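Local coordinates for host-nuclease inhibitor protein Gam, putative (Desulfovibrio vulgaris, PDB 2P2U) that probably binds double-stranded DNA and, like the Gam protein of phage Mu, may shield DNA ends from host nucleases, at residues 76-80 / 92-96. Residue numbers count along the deposited sequence, not the author numbering.
Sequences KTEMF and TIGFR
Residues 76-79 form a single helical turn, and Phe80 N donates a hydrogen bond to Lys76 O, 3.3 Å. Strand 91-103 is interrupted at Ile93 and Gly94 and resumes at Phe95. The backbones are closest at Phe80 and Gly94, CA to CA 7.2 Å, so the Phe80 ring reaches across to the Gly94 backbone. Phe80 is in the m rotamer, chi2 near 90°, and its CB points toward 92-96. Phe95, also m, sends its ring edge at the Phe80 face. This T-shaped pair has centroids 5.5 Å apart and planes at 87°. Lys76 is all-trans, with its end over the Phe95 face. CE and NZ lie 3.9 and 4.3 Å from the Phe95 ring centroid, a CH-pi and a cation-pi contact. Strand 91-103 comes back alongside helix 76-79 and the end of helix 15-74. Thr92, Phe95 and Arg96 pair in an antiparallel ladder with a strand of the second subunit of this Gam-like dimer. Gly94 has phi 134° and psi -164°, where a CB would hit the preceding carbonyl. Its bare CA lies 3.3 Å from Phe80 CE2. Ile93, chi1 p and chi2 t, brings CD1 to 3.7 Å from Phe80 CZ, near the ring plane. Selenomethionine Met79, chi1 and chi2 t, places CE 3.5 Å from Ile93 CD1.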
ATOM      1  N   LYS A  76     -11.009  39.581 -11.261  1.00 89.00           N
ATOM      2  CA  LYS A  76      -9.765  38.976 -11.769  1.00 91.38           C
ATOM      3  C   LYS A  76      -8.872  39.893 -12.606  1.00 93.15           C
ATOM      4  O   LYS A  76      -7.665  40.026 -12.326  1.00 93.17           O
ATOM      5  CB  LYS A  76     -10.062  37.671 -12.553  1.00 90.87           C
ATOM      6  CG  LYS A  76      -8.778  36.896 -12.952  1.00 90.76           C
ATOM      7  CD  LYS A  76      -9.142  35.840 -14.101  1.00 90.89           C
ATOM      8  CE  LYS A  76      -7.694  35.060 -14.338  1.00 90.55           C
ATOM      9  NZ  LYS A  76      -8.186  33.755 -15.080  1.00 90.17           N
ATOM     10  N   THR A  77      -9.494  40.500 -13.626  1.00 95.82           N
ATOM     11  CA  THR A  77      -8.809  41.126 -14.785  1.00 98.02           C
ATOM     12  C   THR A  77      -7.864  42.279 -14.384  1.00 99.16           C
ATOM     13  O   THR A  77      -6.695  42.331 -14.807  1.00 99.11           O
ATOM     14  CB  THR A  77      -9.836  41.525 -15.922  1.00 98.07           C
ATOM     15  OG1 THR A  77     -10.770  42.504 -15.436  1.00 98.89           O
ATOM     16  CG2 THR A  77     -10.615  40.282 -16.418  1.00 98.31           C
ATOM     17  N   GLU A  78      -8.373  43.159 -13.521  1.00100.65           N
ATOM     18  CA  GLU A  78      -7.601  44.269 -12.974  1.00102.13           C
ATOM     19  C   GLU A  78      -6.534  43.780 -11.981  1.00103.04           C
ATOM     20  O   GLU A  78      -5.359  44.167 -12.050  1.00102.79           O
ATOM     21  CB  GLU A  78      -8.566  45.237 -12.284  1.00102.21           C
ATOM     22  CG  GLU A  78      -9.853  44.543 -11.765  1.00102.79           C
ATOM     23  CD  GLU A  78     -10.204  44.918 -10.301  1.00104.76           C
ATOM     24  OE1 GLU A  78      -9.282  45.012  -9.441  1.00105.07           O
ATOM     25  OE2 GLU A  78     -11.407  45.101 -10.002  1.00104.05           O
HETATM   26  N   MSE A  79      -6.967  42.885 -11.092  1.00104.34           N
HETATM   27  CA  MSE A  79      -6.279  42.569  -9.845  1.00105.87           C
HETATM   28  C   MSE A  79      -4.932  41.875 -10.000  1.00104.98           C
HETATM   29  O   MSE A  79      -4.019  42.125  -9.197  1.00104.74           O
HETATM   30  CB  MSE A  79      -7.206  41.737  -8.983  1.00105.56           C
HETATM   31  CG  MSE A  79      -6.961  41.832  -7.492  1.00107.42           C
HETATM   32 SE   MSE A  79      -8.239  40.673  -6.528  1.00111.39          SE
HETATM   33  CE  MSE A  79      -6.941  39.802  -5.379  1.00107.73           C
ATOM     34  N   PHE A  80      -4.812  41.012 -11.017  1.00104.94           N
ATOM     35  CA  PHE A  80      -3.565  40.240 -11.275  1.00104.44           C
ATOM     36  C   PHE A  80      -2.905  40.621 -12.594  1.00104.82           C
ATOM     37  O   PHE A  80      -3.460  40.343 -13.662  1.00105.28           O
ATOM     38  CB  PHE A  80      -3.837  38.722 -11.253  1.00103.50           C
ATOM     39  CG  PHE A  80      -4.428  38.218  -9.949  1.00101.25           C
ATOM     40  CD1 PHE A  80      -5.815  38.161  -9.772  1.00 97.21           C
ATOM     41  CD2 PHE A  80      -3.600  37.817  -8.905  1.00 98.28           C
ATOM     42  CE1 PHE A  80      -6.360  37.715  -8.599  1.00 95.59           C
ATOM     43  CE2 PHE A  80      -4.148  37.371  -7.725  1.00 97.86           C
ATOM     44  CZ  PHE A  80      -5.533  37.314  -7.575  1.00 97.69           C
ATOM     45  N   THR A  92       0.258  34.204  -0.227  1.00 70.51           N
ATOM     46  CA  THR A  92      -0.070  34.675  -1.560  1.00 70.11           C
ATOM     47  C   THR A  92      -1.368  34.085  -2.099  1.00 69.91           C
ATOM     48  O   THR A  92      -1.734  32.961  -1.765  1.00 70.07           O
ATOM     49  CB  THR A  92       1.065  34.365  -2.493  1.00 70.12           C
ATOM     50  OG1 THR A  92       2.225  35.075  -2.046  1.00 69.74           O
ATOM     51  CG2 THR A  92       0.714  34.797  -3.879  1.00 71.02           C
ATOM     52  N   ILE A  93      -2.093  34.857  -2.891  1.00 69.78           N
ATOM     53  CA  ILE A  93      -3.154  34.277  -3.675  1.00 70.35           C
ATOM     54  C   ILE A  93      -2.852  34.514  -5.129  1.00 71.51           C
ATOM     55  O   ILE A  93      -1.778  35.028  -5.455  1.00 71.73           O
ATOM     56  CB  ILE A  93      -4.520  34.812  -3.365  1.00 69.30           C
ATOM     57  CG1 ILE A  93      -4.572  36.307  -3.677  1.00 70.51           C
ATOM     58  CG2 ILE A  93      -4.880  34.503  -1.974  1.00 67.90           C
ATOM     59  CD1 ILE A  93      -5.987  36.822  -3.899  1.00 70.73           C
ATOM     60  N   GLY A  94      -3.801  34.133  -5.987  1.00 72.43           N
ATOM     61  CA  GLY A  94      -3.586  34.133  -7.443  1.00 73.52           C
ATOM     62  C   GLY A  94      -4.010  32.931  -8.314  1.00 74.04           C
ATOM     63  O   GLY A  94      -4.802  32.042  -7.901  1.00 72.60           O
ATOM     64  N   PHE A  95      -3.449  32.935  -9.532  1.00 74.64           N
ATOM     65  CA  PHE A  95      -3.815  31.995 -10.606  1.00 74.88           C
ATOM     66  C   PHE A  95      -2.608  31.328 -11.248  1.00 75.25           C
ATOM     67  O   PHE A  95      -1.663  32.021 -11.635  1.00 75.06           O
ATOM     68  CB  PHE A  95      -4.584  32.729 -11.659  1.00 74.05           C
ATOM     69  CG  PHE A  95      -5.979  33.037 -11.264  1.00 74.23           C
ATOM     70  CD1 PHE A  95      -6.986  32.067 -11.382  1.00 75.10           C
ATOM     71  CD2 PHE A  95      -6.313  34.291 -10.790  1.00 71.37           C
ATOM     72  CE1 PHE A  95      -8.328  32.372 -11.038  1.00 75.75           C
ATOM     73  CE2 PHE A  95      -7.637  34.601 -10.440  1.00 70.62           C
ATOM     74  CZ  PHE A  95      -8.644  33.656 -10.561  1.00 72.93           C
ATOM     75  N   ARG A  96      -2.610  29.993 -11.313  1.00 75.64           N
ATOM     76  CA  ARG A  96      -1.469  29.300 -11.908  1.00 76.73           C
ATOM     77  C   ARG A  96      -1.892  28.431 -13.075  1.00 76.12           C
ATOM     78  O   ARG A  96      -3.038  27.962 -13.115  1.00 76.37           O
ATOM     79  CB  ARG A  96      -0.713  28.479 -10.868  1.00 76.37           C
ATOM     80  CG  ARG A  96       0.799  28.362 -11.226  1.00 78.79           C
ATOM     81  CD  ARG A  96       1.641  27.490 -10.219  1.00 79.45           C
ATOM     82  NE  ARG A  96       0.841  26.615  -9.331  1.00 83.64           N
ATOM     83  CZ  ARG A  96       0.840  26.700  -7.994  1.00 83.77           C
ATOM     84  NH1 ARG A  96       1.604  27.623  -7.392  1.00 82.97           N
ATOM     85  NH2 ARG A  96       0.097  25.863  -7.260  1.00 80.21           N
TER